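Local coordinates for protein cycloalternan-forming enzyme (Listeria monocytogenes serovar 1/2a, PDB 5F7U) that belongs to glycoside hydrolase family 31, with a TIM-barrel domain flanked by beta-rich domains, and binds glycans at several sites, at residues Gly366-Ala371 and Ile657-Ser662; Asp391-Gly396 and Tyr694-Met699; Ala633-Asp638 and His661-Asp666; Leu644-Thr649 and Leu688-Lys693. The protein carries 1 engineered substitution. All blocks are in the same frame, centred on the assembly; numbering follows the deposited sequence.

Contact 1: Gly366-Ala371 and Ile657-Ser662; sequences GLWMSA and IMQFHS. With GLC (alpha-D-glucopyranose), chain F.
Strands 367-369 and 657-660 run parallel, 4.7 Å apart at their axes. Two backbone bonds join them: Trp368 N gives to Met658 O at 2.9 Å, and Phe660 N gives to Trp368 O at 3.1 Å. Phe660 holds CG in the crowded position between its backbone N and carbonyl carbon (chi1 68°). This swings the ring over strand 367-369, so Met369 CA sits over one ring face. Met369 CB comes within 3.5 Å of Phe660 CZ, and its sulfur makes an oblique Met-aromatic contact. Leu367 CD2 meets the edge of the same ring, while Leu367 CD1 touches Met658 CG at 3.8 Å. Trp368 and Gln659 project from the other face of the sheet, where Trp368 CB packs on Gln659 CG. Gln659 NE2 is hydrogen-bonded to Asp631 OD1 and Trp630 O, and a water joins OE1 to Ser370 OG. Ser370 OG, anti to its backbone N (chi1 177°), takes a weak bond from His661 ND1 at 2.7 Å. The His661 side chain is also anti to its N, and its NE2 gives to O4 of glucose F at 2.9 Å. The first and last strands thus close the TIM barrel; just past strand 657-660, His661 reaches the glycan pocket.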
# COMPACT_ATOMS: atom_id res chain seq x y z
N GLY A 366 0.41 -5.08 15.65
CA GLY A 366 1.66 -5.34 16.36
C GLY A 366 2.60 -6.18 15.51
O GLY A 366 2.32 -6.45 14.32
N LEU A 367 3.71 -6.64 16.09
CA LEU A 367 4.67 -7.40 15.30
C LEU A 367 4.15 -8.82 15.01
O LEU A 367 3.67 -9.50 15.92
CB LEU A 367 6.01 -7.51 16.02
CG LEU A 367 7.11 -8.42 15.42
CD1 LEU A 367 7.55 -7.89 14.05
CD2 LEU A 367 8.28 -8.49 16.40
N TRP A 368 4.29 -9.24 13.74
CA TRP A 368 4.05 -10.62 13.34
C TRP A 368 5.35 -11.38 13.22
O TRP A 368 6.27 -10.91 12.55
CB TRP A 368 3.38 -10.68 11.97
CG TRP A 368 2.00 -10.15 11.90
CD1 TRP A 368 1.60 -8.85 12.08
CD2 TRP A 368 0.82 -10.90 11.57
NE1 TRP A 368 0.22 -8.75 11.89
CE2 TRP A 368 -0.27 -10.00 11.60
CE3 TRP A 368 0.59 -12.25 11.28
CZ2 TRP A 368 -1.59 -10.40 11.32
CZ3 TRP A 368 -0.76 -12.66 11.02
CH2 TRP A 368 -1.81 -11.72 11.03
N MET A 369 5.42 -12.57 13.84
CA MET A 369 6.60 -13.46 13.74
C MET A 369 6.29 -14.64 12.84
O MET A 369 5.25 -15.28 12.98
CB MET A 369 6.97 -14.01 15.12
CG MET A 369 7.07 -12.91 16.17
SD MET A 369 8.07 -13.40 17.59
CE MET A 369 7.26 -14.92 18.09
N SER A 370 7.22 -14.97 11.95
CA SER A 370 6.99 -16.03 10.98
C SER A 370 8.34 -16.61 10.57
O SER A 370 9.33 -15.88 10.57
CB SER A 370 6.26 -15.46 9.75
OG SER A 370 6.09 -16.45 8.74
N ALA A 371 8.37 -17.89 10.22
CA ALA A 371 9.55 -18.55 9.63
C ALA A 371 9.10 -19.87 9.05
O ALA A 371 8.51 -20.69 9.76
CB ALA A 371 10.66 -18.78 10.66
N ILE A 657 1.84 -2.68 8.48
CA ILE A 657 1.93 -4.00 9.12
C ILE A 657 3.40 -4.39 9.22
O ILE A 657 4.13 -4.36 8.22
CB ILE A 657 1.15 -5.09 8.33
CG1 ILE A 657 -0.33 -4.73 8.06
CG2 ILE A 657 1.31 -6.48 8.98
CD1 ILE A 657 -1.23 -4.66 9.30
N MET A 658 3.82 -4.76 10.42
CA MET A 658 5.22 -5.11 10.72
C MET A 658 5.33 -6.62 10.86
O MET A 658 4.62 -7.22 11.68
CB MET A 658 5.68 -4.43 12.02
CG MET A 658 7.17 -4.57 12.29
SD MET A 658 7.58 -3.94 13.93
CE MET A 658 9.36 -4.05 13.78
N GLN A 659 6.21 -7.25 10.05
CA GLN A 659 6.26 -8.73 9.99
C GLN A 659 7.64 -9.19 9.53
O GLN A 659 8.13 -8.69 8.51
CB GLN A 659 5.20 -9.25 9.00
CG GLN A 659 5.08 -10.79 8.85
CD GLN A 659 5.57 -11.36 7.52
OE1 GLN A 659 5.31 -12.53 7.22
NE2 GLN A 659 6.27 -10.55 6.70
N PHE A 660 8.26 -10.12 10.27
CA PHE A 660 9.47 -10.81 9.76
C PHE A 660 9.13 -12.21 9.31
O PHE A 660 8.17 -12.82 9.81
CB PHE A 660 10.69 -10.77 10.74
CG PHE A 660 10.51 -11.56 12.02
CD1 PHE A 660 10.64 -12.97 12.03
CD2 PHE A 660 10.27 -10.91 13.25
CE1 PHE A 660 10.50 -13.69 13.22
CE2 PHE A 660 10.12 -11.63 14.44
CZ PHE A 660 10.25 -13.03 14.42
N HIS A 661 9.92 -12.73 8.37
CA HIS A 661 9.61 -14.00 7.72
C HIS A 661 10.87 -14.54 7.04
O HIS A 661 11.82 -13.77 6.75
CB HIS A 661 8.46 -13.80 6.70
CG HIS A 661 8.03 -15.05 6.00
ND1 HIS A 661 7.76 -16.23 6.67
CD2 HIS A 661 7.85 -15.32 4.68
CE1 HIS A 661 7.43 -17.17 5.79
NE2 HIS A 661 7.47 -16.64 4.57
N SER A 662 10.90 -15.85 6.81
CA SER A 662 12.02 -16.47 6.12
C SER A 662 11.55 -17.65 5.28
O SER A 662 10.64 -18.37 5.66
CB SER A 662 13.13 -16.90 7.09
OG SER A 662 12.59 -17.74 8.12
C1 GLC F . 5.19 -18.69 -1.00
C2 GLC F . 5.10 -17.43 -0.11
C3 GLC F . 6.14 -17.42 1.03
C4 GLC F . 6.07 -18.74 1.82
C5 GLC F . 5.99 -19.96 0.89
C6 GLC F . 5.75 -21.27 1.63
O2 GLC F . 5.10 -16.24 -0.91
O3 GLC F . 5.93 -16.32 1.93
O4 GLC F . 7.23 -18.86 2.67
O5 GLC F . 5.00 -19.83 -0.15
O6 GLC F . 5.89 -22.31 0.64
O HOH W 1 1.52 -4.98 12.21
O HOH W 2 11.92 -15.70 9.86
O HOH W 3 4.20 -14.94 7.28

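Contact 2: Asp391-Gly396 and Tyr694-Met699; sequences DIPATG and YLYTRM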
# COMPACT_ATOMS: atom_id res chain seq x y z
N ASP A 391 12.55 -9.81 25.31
CA ASP A 391 11.56 -8.74 25.51
C ASP A 391 10.96 -8.23 24.19
O ASP A 391 11.00 -7.03 23.89
CB ASP A 391 12.17 -7.59 26.33
CG ASP A 391 12.71 -8.05 27.68
OD1 ASP A 391 11.99 -8.78 28.39
OD2 ASP A 391 13.85 -7.69 28.04
N ILE A 392 10.43 -9.18 23.41
CA ILE A 392 9.82 -8.88 22.10
C ILE A 392 8.32 -9.19 22.23
O ILE A 392 7.90 -10.34 22.05
CB ILE A 392 10.49 -9.69 20.95
CG1 ILE A 392 12.02 -9.51 20.92
CG2 ILE A 392 9.83 -9.38 19.61
CD1 ILE A 392 12.51 -8.09 20.64
N PRO A 393 7.50 -8.16 22.54
CA PRO A 393 6.07 -8.36 22.75
C PRO A 393 5.29 -8.38 21.42
O PRO A 393 4.43 -7.54 21.16
CB PRO A 393 5.71 -7.17 23.63
CG PRO A 393 6.59 -6.08 23.11
CD PRO A 393 7.90 -6.77 22.86
N ALA A 394 5.56 -9.40 20.61
CA ALA A 394 4.87 -9.57 19.34
C ALA A 394 3.40 -9.90 19.58
O ALA A 394 3.03 -10.33 20.68
CB ALA A 394 5.56 -10.67 18.52
N THR A 395 2.57 -9.71 18.55
CA THR A 395 1.14 -10.03 18.66
C THR A 395 0.63 -11.02 17.62
O THR A 395 -0.46 -11.57 17.78
CB THR A 395 0.26 -8.76 18.59
OG1 THR A 395 0.51 -8.09 17.36
CG2 THR A 395 0.57 -7.84 19.78
N GLY A 396 1.41 -11.23 16.56
CA GLY A 396 1.01 -12.14 15.49
C GLY A 396 2.01 -13.26 15.31
O GLY A 396 3.20 -13.08 15.52
N TYR A 694 12.77 0.24 18.08
CA TYR A 694 11.74 0.44 17.06
C TYR A 694 10.43 -0.29 17.35
O TYR A 694 9.36 0.29 17.19
CB TYR A 694 12.29 0.16 15.65
CG TYR A 694 13.19 1.29 15.28
CD1 TYR A 694 12.67 2.55 15.02
CD2 TYR A 694 14.58 1.13 15.31
CE1 TYR A 694 13.50 3.63 14.76
CE2 TYR A 694 15.43 2.21 15.05
CZ TYR A 694 14.88 3.45 14.78
OH TYR A 694 15.71 4.53 14.52
N LEU A 695 10.51 -1.54 17.80
CA LEU A 695 9.30 -2.25 18.19
C LEU A 695 8.58 -1.53 19.35
O LEU A 695 7.36 -1.38 19.33
CB LEU A 695 9.57 -3.71 18.55
CG LEU A 695 8.35 -4.50 19.05
CD1 LEU A 695 7.18 -4.48 18.07
CD2 LEU A 695 8.74 -5.93 19.42
N TYR A 696 9.34 -1.11 20.37
CA TYR A 696 8.71 -0.41 21.51
C TYR A 696 8.12 0.91 21.07
O TYR A 696 7.02 1.28 21.51
CB TYR A 696 9.67 -0.21 22.69
CG TYR A 696 10.34 -1.46 23.24
CD1 TYR A 696 9.80 -2.75 23.02
CD2 TYR A 696 11.48 -1.35 24.03
CE1 TYR A 696 10.43 -3.89 23.53
CE2 TYR A 696 12.12 -2.47 24.54
CZ TYR A 696 11.59 -3.73 24.29
OH TYR A 696 12.24 -4.82 24.81
N THR A 697 8.82 1.62 20.19
CA THR A 697 8.27 2.86 19.62
C THR A 697 6.93 2.61 18.94
O THR A 697 5.96 3.37 19.14
CB THR A 697 9.27 3.59 18.69
OG1 THR A 697 10.42 3.97 19.46
CG2 THR A 697 8.66 4.87 18.13
N ARG A 698 6.86 1.54 18.13
CA ARG A 698 5.62 1.18 17.45
C ARG A 698 4.51 0.91 18.48
O ARG A 698 3.38 1.37 18.31
CB ARG A 698 5.81 -0.01 16.50
CG ARG A 698 4.55 -0.36 15.72
CD ARG A 698 4.70 -1.69 14.98
NE ARG A 698 3.52 -2.02 14.19
CZ ARG A 698 3.23 -1.47 13.00
NH1 ARG A 698 4.00 -0.53 12.45
NH2 ARG A 698 2.13 -1.86 12.37
N MET A 699 4.85 0.19 19.55
CA MET A 699 3.87 -0.05 20.60
C MET A 699 3.47 1.24 21.32
O MET A 699 2.29 1.41 21.66
CB MET A 699 4.30 -1.17 21.54
CG MET A 699 4.47 -2.52 20.84
SD MET A 699 3.09 -3.09 19.82
CE MET A 699 1.97 -3.68 21.09
O HOH W 4 14.04 -4.61 26.82
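Tyr696 OH is held by two bonds. It gives its proton to Asp391 O at 2.7 Å, in the carbonyl plane and on a lone pair, and it accepts from a water, also at 2.7 Å. That water reaches on to Asp391 OD2 by a weak bond. Tyr696 CG lies anti to its carbonyl carbon (chi1 -55°), which sends the ring out from helix 687-700 toward the loop. Its edge, not its face, meets Asp391 O and Pro393 CD. Asp391 has positive phi and is the C-prime residue of a Schellman motif that ends helix 377-389. The loop 391-396 then leads into barrel strand 396-399, so the contact ties a helix-to-strand turn of the TIM barrel to an outer helix. Pro393 is the centre of an inverse gamma turn. Its ring and Leu695 reach toward each other tip to tip, with Pro393 CD 3.6 Å from Leu695 CD2. The same methyl, CD2 of Leu695, touches Ile392 CG2 at 3.6 Å, where the two side chains cross obliquely. Leu695 CG is anti to its backbone N (chi1 177°), and its side chain also packs on Leu367 of strand 367-369.

Contact 3: Ala633-Asp638 and His661-Asp666; sequences AGFTGD and HSEKSD. With GLC (alpha-D-glucopyranose), chain F; GLC (alpha-D-glucopyranose), chain B.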
# COMPACT_ATOMS: atom_id res chain seq x y z
N ALA A 633 13.51 -6.82 5.72
CA ALA A 633 14.88 -7.23 5.36
C ALA A 633 14.97 -8.41 4.39
O ALA A 633 16.06 -8.92 4.20
CB ALA A 633 15.75 -7.47 6.60
N GLY A 634 13.85 -8.81 3.78
CA GLY A 634 13.81 -9.88 2.75
C GLY A 634 13.73 -11.26 3.39
O GLY A 634 14.25 -11.46 4.49
N PHE A 635 13.09 -12.21 2.72
CA PHE A 635 12.88 -13.53 3.35
C PHE A 635 13.86 -14.60 2.85
O PHE A 635 13.92 -15.70 3.40
CB PHE A 635 11.41 -13.97 3.28
CG PHE A 635 11.02 -14.78 2.05
CD1 PHE A 635 11.47 -14.46 0.75
CD2 PHE A 635 10.14 -15.86 2.20
CE1 PHE A 635 11.08 -15.25 -0.35
CE2 PHE A 635 9.73 -16.62 1.09
CZ PHE A 635 10.20 -16.32 -0.18
N THR A 636 14.61 -14.27 1.81
CA THR A 636 15.53 -15.24 1.19
C THR A 636 16.77 -14.55 0.63
O THR A 636 16.88 -13.34 0.69
CB THR A 636 14.80 -16.08 0.10
OG1 THR A 636 15.59 -17.25 -0.19
CG2 THR A 636 14.52 -15.27 -1.16
N GLY A 637 17.70 -15.35 0.10
CA GLY A 637 18.99 -14.86 -0.33
C GLY A 637 19.93 -14.97 0.84
O GLY A 637 19.56 -15.48 1.91
N ASP A 638 21.14 -14.47 0.66
CA ASP A 638 22.12 -14.45 1.74
C ASP A 638 21.55 -13.63 2.90
O ASP A 638 20.79 -12.67 2.69
CB ASP A 638 23.45 -13.88 1.26
CG ASP A 638 24.19 -14.81 0.28
OD1 ASP A 638 23.97 -16.05 0.31
OD2 ASP A 638 25.00 -14.29 -0.50
N HIS A 661 9.92 -12.73 8.37
CA HIS A 661 9.61 -14.00 7.72
C HIS A 661 10.87 -14.54 7.04
O HIS A 661 11.82 -13.77 6.75
CB HIS A 661 8.46 -13.80 6.70
CG HIS A 661 8.03 -15.05 6.00
ND1 HIS A 661 7.76 -16.23 6.67
CD2 HIS A 661 7.85 -15.32 4.68
CE1 HIS A 661 7.43 -17.17 5.79
NE2 HIS A 661 7.47 -16.64 4.57
N SER A 662 10.90 -15.85 6.81
CA SER A 662 12.02 -16.47 6.12
C SER A 662 11.55 -17.65 5.28
O SER A 662 10.64 -18.37 5.66
CB SER A 662 13.13 -16.90 7.09
OG SER A 662 12.59 -17.74 8.12
N GLU A 663 12.24 -17.85 4.16
CA GLU A 663 11.86 -18.86 3.17
C GLU A 663 12.23 -20.31 3.50
O GLU A 663 11.44 -21.24 3.26
CB GLU A 663 12.52 -18.48 1.85
CG GLU A 663 12.15 -19.44 0.72
CD GLU A 663 12.90 -19.16 -0.55
OE1 GLU A 663 14.16 -19.22 -0.55
OE2 GLU A 663 12.22 -18.90 -1.55
N LYS A 664 13.45 -20.54 3.97
CA LYS A 664 14.02 -21.91 3.96
C LYS A 664 13.33 -22.84 4.94
O LYS A 664 12.96 -22.45 6.04
CB LYS A 664 15.54 -21.89 4.18
CG LYS A 664 16.35 -21.14 3.11
CD LYS A 664 16.17 -21.75 1.72
CE LYS A 664 17.16 -21.14 0.73
NZ LYS A 664 16.48 -20.74 -0.54
N SER A 665 13.13 -24.09 4.51
CA SER A 665 12.30 -25.02 5.28
C SER A 665 13.06 -25.77 6.37
O SER A 665 12.46 -26.14 7.38
CB SER A 665 11.59 -26.01 4.35
OG SER A 665 12.56 -26.80 3.66
N ASP A 666 14.36 -26.04 6.17
CA ASP A 666 15.15 -26.77 7.18
C ASP A 666 16.63 -26.38 7.09
O ASP A 666 17.49 -27.22 6.83
CB ASP A 666 14.95 -28.29 7.01
CG ASP A 666 15.56 -29.10 8.15
OD1 ASP A 666 15.73 -28.60 9.29
OD2 ASP A 666 15.87 -30.28 7.88
C1 GLC F . 5.19 -18.69 -1.00
C2 GLC F . 5.10 -17.43 -0.11
C3 GLC F . 6.14 -17.42 1.03
C4 GLC F . 6.07 -18.74 1.82
C5 GLC F . 5.99 -19.96 0.89
C6 GLC F . 5.75 -21.27 1.63
O2 GLC F . 5.10 -16.24 -0.91
O3 GLC F . 5.93 -16.32 1.93
O4 GLC F . 7.23 -18.86 2.67
O5 GLC F . 5.00 -19.83 -0.15
O6 GLC F . 5.89 -22.31 0.64
C1 GLC B . 7.94 -20.66 -5.25
C2 GLC B . 6.45 -20.28 -5.24
C3 GLC B . 6.14 -19.21 -4.19
C4 GLC B . 6.56 -19.69 -2.79
C5 GLC B . 8.05 -20.07 -2.86
C6 GLC B . 8.60 -20.66 -1.57
O1 GLC B . 8.72 -19.58 -5.79
O2 GLC B . 6.09 -19.80 -6.54
O3 GLC B . 4.76 -18.88 -4.25
O4 GLC B . 6.40 -18.64 -1.80
O5 GLC B . 8.40 -20.99 -3.93
O6 GLC B . 9.39 -19.62 -1.02
O HOH W 5 15.46 -18.03 4.10
O HOH W 6 18.64 -18.28 -0.71
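Glu663 carries CG anti to its backbone N (chi1 -177°) and stays extended beyond it, while Phe635 has CG between its backbone N and carbonyl carbon, turned past the usual value (chi1 90°). These torsions lay the Phe635 ring against the Glu663 chain. Glu663 CB sits over one ring face, 3.6 Å from the centroid of Phe635. Glu663 N gives to Phe635 O at 2.8 Å, from above the carbonyl plane. Glu663 OE1 takes two bonds. Thr636 OG1, anti to its backbone N, gives a very short bond to Glu663 OE1 at 2.5 Å. Lys664 NZ makes a salt bridge with Glu663 OE1 at 2.8 Å. Both donors come from above the carboxylate plane, and the ammonium probably helps keep the acid ionised. These loops follow the last two strands of the TIM barrel, 628-631 and 657-660, and line the glycan pocket. The other oxygen, Glu663 OE2, accepts from O6 of glucose B at 3.0 Å and is also bonded to Tyr275. The Phe635 and His661 rings lie nearly parallel, 26° apart, but barely overlap. Phe635 CD2 is 3.4 Å from His661 CD2. Phe635 CE2 reaches C3 of glucose F, the same sugar that His661 binds, at 3.7 Å.

Contact 4: Leu644-Thr649 and Leu688-Lys693; sequences LYKRAT and LPTFQK
Tyr645 is the first residue of helix 642-653 to touch helix 687-700 within these segments. Its CG is anti to the backbone N (chi1 -168°), which carries the ring across to Phe691. The two aromatic side chains cross obliquely, with Tyr645 CE2 3.8 Å from Phe691 CD2. Tyr645 OH also lies close to the Phe691 ring, at 3.6 Å from CE2, but its hydrogen bond goes to Arg673 O. Lys646 comes next. Its CG is anti to the carbonyl carbon and its chain is extended, so it crosses the Thr690 side chain at about a right angle. Lys646 CE approaches Thr690 OG1 at 3.7 Å, while Lys646 CG packs near Thr690 CG2. The polar ends of both residues turn to a shared partner: Asp790 makes a salt bridge with Lys646 NZ and a hydrogen bond with Thr690 OG1. One turn after Tyr645 comes Thr649, which points at the second helix. Its OG1, anti to the carbonyl carbon (chi1 -68°), gives to Tyr645 O at 2.7 Å. That oxygen also accepts from Thr649 N, so a single carbonyl takes two bonds. This fixes the hydroxyl and sets both branches of Thr649 against the other helix. OG1 and CG2 of Thr649 both touch Phe691 CD2, at 3.5 Å and 3.6 Å. Phe691 CG is anti to its backbone N, and the ring lies against both Tyr645 and Thr649. The axes are 9.7 Å apart and only 9° from parallel. This is side-by-side packing of neighbouring helices in the outer layer of a TIM barrel.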
# COMPACT_ATOMS: atom_id res chain seq x y z
N LEU A 644 21.48 -3.66 6.84
CA LEU A 644 20.17 -3.83 6.20
C LEU A 644 19.10 -4.18 7.24
O LEU A 644 17.99 -3.64 7.19
CB LEU A 644 20.19 -4.89 5.09
CG LEU A 644 18.82 -5.20 4.43
CD1 LEU A 644 18.16 -3.97 3.77
CD2 LEU A 644 18.97 -6.29 3.40
N TYR A 645 19.44 -5.10 8.14
CA TYR A 645 18.46 -5.54 9.13
C TYR A 645 17.97 -4.33 9.96
O TYR A 645 16.77 -4.19 10.18
CB TYR A 645 19.03 -6.65 10.02
CG TYR A 645 17.95 -7.30 10.85
CD1 TYR A 645 17.18 -8.34 10.33
CD2 TYR A 645 17.68 -6.85 12.16
CE1 TYR A 645 16.18 -8.93 11.07
CE2 TYR A 645 16.67 -7.43 12.91
CZ TYR A 645 15.92 -8.47 12.35
OH TYR A 645 14.92 -9.06 13.09
N LYS A 646 18.90 -3.47 10.37
CA LYS A 646 18.57 -2.30 11.20
C LYS A 646 17.75 -1.27 10.43
O LYS A 646 16.77 -0.71 10.96
CB LYS A 646 19.86 -1.66 11.77
CG LYS A 646 20.48 -2.45 12.90
CD LYS A 646 21.68 -1.69 13.44
CE LYS A 646 22.23 -2.30 14.72
NZ LYS A 646 23.35 -1.41 15.18
N ARG A 647 18.12 -1.03 9.17
CA ARG A 647 17.40 -0.08 8.32
C ARG A 647 15.98 -0.54 8.04
O ARG A 647 15.04 0.26 8.10
CB ARG A 647 18.15 0.18 7.00
CG ARG A 647 19.50 0.86 7.15
CD ARG A 647 19.37 2.21 7.86
NE ARG A 647 20.54 3.07 7.71
CZ ARG A 647 20.74 4.18 8.40
NH1 ARG A 647 19.81 4.61 9.26
NH2 ARG A 647 21.84 4.89 8.20
N ALA A 648 15.84 -1.83 7.75
CA ALA A 648 14.56 -2.45 7.47
C ALA A 648 13.67 -2.46 8.72
O ALA A 648 12.48 -2.16 8.62
CB ALA A 648 14.77 -3.86 6.95
N THR A 649 14.26 -2.80 9.87
CA THR A 649 13.55 -2.79 11.15
C THR A 649 12.89 -1.44 11.40
O THR A 649 11.70 -1.39 11.73
CB THR A 649 14.51 -3.09 12.31
OG1 THR A 649 14.95 -4.44 12.22
CG2 THR A 649 13.87 -2.83 13.68
N LEU A 688 19.80 -6.21 18.63
CA LEU A 688 18.72 -6.39 19.60
C LEU A 688 18.19 -5.07 20.20
O LEU A 688 16.97 -4.84 20.12
CB LEU A 688 19.03 -7.47 20.66
CG LEU A 688 17.87 -7.69 21.65
CD1 LEU A 688 16.64 -8.30 20.98
CD2 LEU A 688 18.35 -8.54 22.81
N PRO A 689 19.07 -4.21 20.78
CA PRO A 689 18.54 -2.94 21.32
C PRO A 689 17.96 -2.02 20.26
O PRO A 689 16.98 -1.31 20.55
CB PRO A 689 19.76 -2.30 22.02
CG PRO A 689 20.95 -3.08 21.58
CD PRO A 689 20.44 -4.46 21.27
N THR A 690 18.49 -2.06 19.04
CA THR A 690 17.93 -1.27 17.94
C THR A 690 16.55 -1.79 17.55
O THR A 690 15.59 -1.00 17.40
CB THR A 690 18.91 -1.20 16.75
OG1 THR A 690 20.11 -0.57 17.21
CG2 THR A 690 18.32 -0.38 15.61
N PHE A 691 16.42 -3.11 17.42
CA PHE A 691 15.11 -3.72 17.15
C PHE A 691 14.09 -3.37 18.25
O PHE A 691 12.96 -2.98 17.97
CB PHE A 691 15.20 -5.24 16.98
CG PHE A 691 13.94 -5.87 16.45
CD1 PHE A 691 12.90 -6.22 17.31
CD2 PHE A 691 13.81 -6.12 15.08
CE1 PHE A 691 11.73 -6.80 16.81
CE2 PHE A 691 12.65 -6.69 14.57
CZ PHE A 691 11.61 -7.05 15.44
N GLN A 692 14.49 -3.55 19.51
CA GLN A 692 13.64 -3.20 20.66
C GLN A 692 13.21 -1.74 20.62
O GLN A 692 12.03 -1.44 20.82
CB GLN A 692 14.38 -3.50 21.96
CG GLN A 692 14.53 -4.98 22.26
CD GLN A 692 15.48 -5.24 23.41
OE1 GLN A 692 16.29 -4.39 23.77
NE2 GLN A 692 15.40 -6.44 24.01
N LYS A 693 14.14 -0.84 20.32
CA LYS A 693 13.80 0.59 20.25
C LYS A 693 12.65 0.80 19.28
O LYS A 693 11.67 1.46 19.62
CB LYS A 693 15.00 1.44 19.85
CG LYS A 693 14.67 2.93 19.67
CD LYS A 693 15.89 3.82 19.50
CE LYS A 693 16.45 3.77 18.08
NZ LYS A 693 17.38 4.91 17.79

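All four contacts lie in the family 31 TIM-barrel domain. Contact 1 pairs the first and last barrel strands. Its centre is 11 Å from that of contact 2, 12 Å from contact 3 and 13 Å from contact 4. Contacts 2 and 4 both use helix 687-700, and Phe691 packs on Leu367, Met658 and Ile392, which joins them to contact 1. Contact 3 continues from contact 1 through His661 and Ser662 into the pocket; its centre is 21 Å from that of contact 2. Along the chain, contacts 3 and 4 lie within the loop closed by contact 2. The closing strand pair is backed by helix 687-700 and leads at its C-terminal end to the glycan pocket.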